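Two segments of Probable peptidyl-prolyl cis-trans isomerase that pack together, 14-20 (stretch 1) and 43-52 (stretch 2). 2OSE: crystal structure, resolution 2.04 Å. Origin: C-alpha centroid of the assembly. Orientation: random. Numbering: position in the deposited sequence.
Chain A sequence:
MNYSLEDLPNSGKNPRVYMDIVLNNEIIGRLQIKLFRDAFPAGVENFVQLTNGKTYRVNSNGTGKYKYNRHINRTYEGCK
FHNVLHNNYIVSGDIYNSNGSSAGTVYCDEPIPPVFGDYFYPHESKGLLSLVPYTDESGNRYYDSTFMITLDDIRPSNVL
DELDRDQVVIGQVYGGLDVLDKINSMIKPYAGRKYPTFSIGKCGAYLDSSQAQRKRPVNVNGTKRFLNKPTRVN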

# COMPACT_ATOMS: atom_id res chain seq x y z
N ASN A 14 30.70 13.62 17.41
CA ASN A 14 30.44 12.91 16.18
C ASN A 14 30.38 11.42 16.47
O ASN A 14 31.32 10.69 16.17
CB ASN A 14 31.50 13.21 15.13
CG ASN A 14 31.46 14.65 14.65
OD1 ASN A 14 32.34 15.44 14.99
ND2 ASN A 14 30.45 15.00 13.87
N PRO A 15 29.27 10.97 17.08
CA PRO A 15 29.17 9.55 17.36
C PRO A 15 29.23 8.80 16.03
O PRO A 15 28.80 9.32 15.03
CB PRO A 15 27.77 9.39 17.97
CG PRO A 15 27.38 10.75 18.40
CD PRO A 15 28.05 11.70 17.48
N ARG A 16 29.77 7.59 16.04
CA ARG A 16 29.76 6.75 14.85
C ARG A 16 29.03 5.50 15.18
O ARG A 16 29.22 4.96 16.26
CB ARG A 16 31.18 6.44 14.38
CG ARG A 16 31.89 7.65 13.79
CD ARG A 16 33.32 7.31 13.41
NE ARG A 16 34.03 8.54 13.15
CZ ARG A 16 34.33 9.02 11.96
NH1 ARG A 16 34.09 8.31 10.89
NH2 ARG A 16 34.93 10.21 11.86
N VAL A 17 28.21 5.02 14.25
CA VAL A 17 27.39 3.83 14.48
C VAL A 17 27.40 2.96 13.24
O VAL A 17 27.78 3.42 12.16
CB VAL A 17 25.93 4.17 14.82
CG1 VAL A 17 25.82 5.04 16.11
CG2 VAL A 17 25.26 4.86 13.61
N TYR A 18 26.99 1.70 13.40
CA TYR A 18 26.85 0.77 12.29
C TYR A 18 25.48 0.10 12.26
O TYR A 18 24.80 -0.03 13.30
CB TYR A 18 27.96 -0.31 12.35
CG TYR A 18 28.01 -1.04 13.69
CD1 TYR A 18 27.26 -2.20 13.89
CD2 TYR A 18 28.77 -0.54 14.77
CE1 TYR A 18 27.28 -2.87 15.14
CE2 TYR A 18 28.78 -1.20 16.02
CZ TYR A 18 28.02 -2.36 16.19
OH TYR A 18 28.02 -3.02 17.42
N MET A 19 25.09 -0.34 11.07
CA MET A 19 23.87 -1.10 10.83
C MET A 19 24.13 -2.10 9.71
O MET A 19 24.37 -1.70 8.55
CB MET A 19 22.76 -0.18 10.30
CG MET A 19 21.97 0.53 11.29
SD MET A 19 20.90 1.76 10.44
CE MET A 19 20.31 2.46 11.98
N ASP A 20 23.98 -3.39 10.02
CA ASP A 20 23.84 -4.43 8.96
C ASP A 20 22.51 -4.25 8.23
O ASP A 20 21.50 -3.91 8.86
CB ASP A 20 23.84 -5.83 9.57
CG ASP A 20 25.20 -6.33 9.84
OD1 ASP A 20 26.19 -5.87 9.19
OD2 ASP A 20 25.32 -7.19 10.73
N GLY A 43 17.66 14.70 18.60
CA GLY A 43 17.37 13.75 17.51
C GLY A 43 18.53 12.80 17.25
O GLY A 43 18.32 11.62 16.97
N VAL A 44 19.74 13.33 17.32
CA VAL A 44 21.00 12.54 17.28
C VAL A 44 21.10 11.55 18.45
O VAL A 44 21.40 10.36 18.25
CB VAL A 44 22.23 13.47 17.19
CG1 VAL A 44 23.56 12.68 17.42
CG2 VAL A 44 22.23 14.12 15.84
N GLU A 45 20.86 12.03 19.67
CA GLU A 45 20.91 11.13 20.83
C GLU A 45 19.87 10.02 20.76
O GLU A 45 20.17 8.87 21.09
CB GLU A 45 20.87 11.90 22.18
CG GLU A 45 22.11 12.76 22.44
CD GLU A 45 23.45 11.98 22.53
OE1 GLU A 45 23.48 10.78 22.91
OE2 GLU A 45 24.49 12.60 22.23
N ASN A 46 18.66 10.34 20.30
CA ASN A 46 17.66 9.30 20.14
C ASN A 46 18.13 8.27 19.10
O ASN A 46 18.03 7.09 19.34
CB ASN A 46 16.32 9.91 19.70
CG ASN A 46 15.20 8.88 19.59
OD1 ASN A 46 14.96 8.09 20.52
ND2 ASN A 46 14.50 8.89 18.44
N PHE A 47 18.65 8.74 17.97
CA PHE A 47 19.18 7.82 16.95
C PHE A 47 20.27 6.93 17.53
O PHE A 47 20.19 5.70 17.43
CB PHE A 47 19.70 8.58 15.72
CG PHE A 47 20.06 7.67 14.57
CD1 PHE A 47 19.10 7.33 13.61
CD2 PHE A 47 21.35 7.14 14.44
CE1 PHE A 47 19.40 6.47 12.54
CE2 PHE A 47 21.68 6.27 13.38
CZ PHE A 47 20.71 5.95 12.42
N VAL A 48 21.30 7.53 18.13
CA VAL A 48 22.38 6.74 18.73
C VAL A 48 21.92 5.76 19.82
O VAL A 48 22.38 4.61 19.85
CB VAL A 48 23.57 7.64 19.24
CG1 VAL A 48 24.65 6.81 19.86
CG2 VAL A 48 24.17 8.46 18.13
N GLN A 49 21.02 6.17 20.72
CA GLN A 49 20.62 5.23 21.77
C GLN A 49 19.76 4.10 21.27
O GLN A 49 19.73 3.03 21.85
CB GLN A 49 19.93 5.94 22.95
CG GLN A 49 20.77 7.02 23.59
CD GLN A 49 22.16 6.55 24.00
OE1 GLN A 49 22.37 5.39 24.38
NE2 GLN A 49 23.12 7.46 23.93
N LEU A 50 19.05 4.34 20.16
CA LEU A 50 18.25 3.26 19.55
C LEU A 50 19.16 2.28 18.83
O LEU A 50 18.84 1.11 18.65
CB LEU A 50 17.25 3.84 18.58
CG LEU A 50 16.02 4.46 19.27
CD1 LEU A 50 15.10 5.00 18.20
CD2 LEU A 50 15.30 3.40 20.08
N THR A 51 20.29 2.79 18.37
CA THR A 51 21.28 1.97 17.75
C THR A 51 21.93 1.07 18.80
O THR A 51 22.14 -0.12 18.57
CB THR A 51 22.26 2.93 17.08
OG1 THR A 51 21.86 3.10 15.72
CG2 THR A 51 23.63 2.46 17.21
N ASN A 52 22.19 1.62 19.98
CA ASN A 52 22.65 0.80 21.11
C ASN A 52 21.68 -0.23 21.66
O ASN A 52 22.12 -1.28 22.14
CB ASN A 52 23.21 1.66 22.24
CG ASN A 52 24.70 1.50 22.37
OD1 ASN A 52 25.45 1.78 21.43
ND2 ASN A 52 25.15 0.96 23.50

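The contact sets strand 16-20, with Pro 15 just before it, against helix 43-52. The two axes come within 9.2 Å at 52°, and 320 Å² is buried, both sides summed. No hydrogen bond crosses, so the evidence for fit lies in the side-chain distances.

Alternation along the strand selects the contact face: the CA-to-CB bonds of Pro 15 and Val 17 point toward the helix, those of Arg 16 and Tyr 18 away. On the helix, Val 44, Val 48 and Thr 51 point toward the strand, a spacing of four and then three residues that keeps them on one side.

Val 17 is the central bump. It has the largest covered area, 68 Å², and its CA lies 7.2 Å from the CA of Thr 51. It enters a hollow lined by three helix residues: Val 17 CG1 lies 3.6 Å from Thr 51 CG2 and 4.3 Å from Val 48 CG2. At the edge of the Phe 47 ring, Val 17 CG2 lies 3.9 Å from Phe 47 CE2.

Val 48 in turn fits between Pro 15 and Val 17, with its CG2 3.7 Å from Pro 15 CB. Met 19 starts sideways, but its extended chain (chi2 and chi3 both t) carries CE to 3.5 Å from Phe 47 CZ and 4.1 Å from Thr 51 OG1.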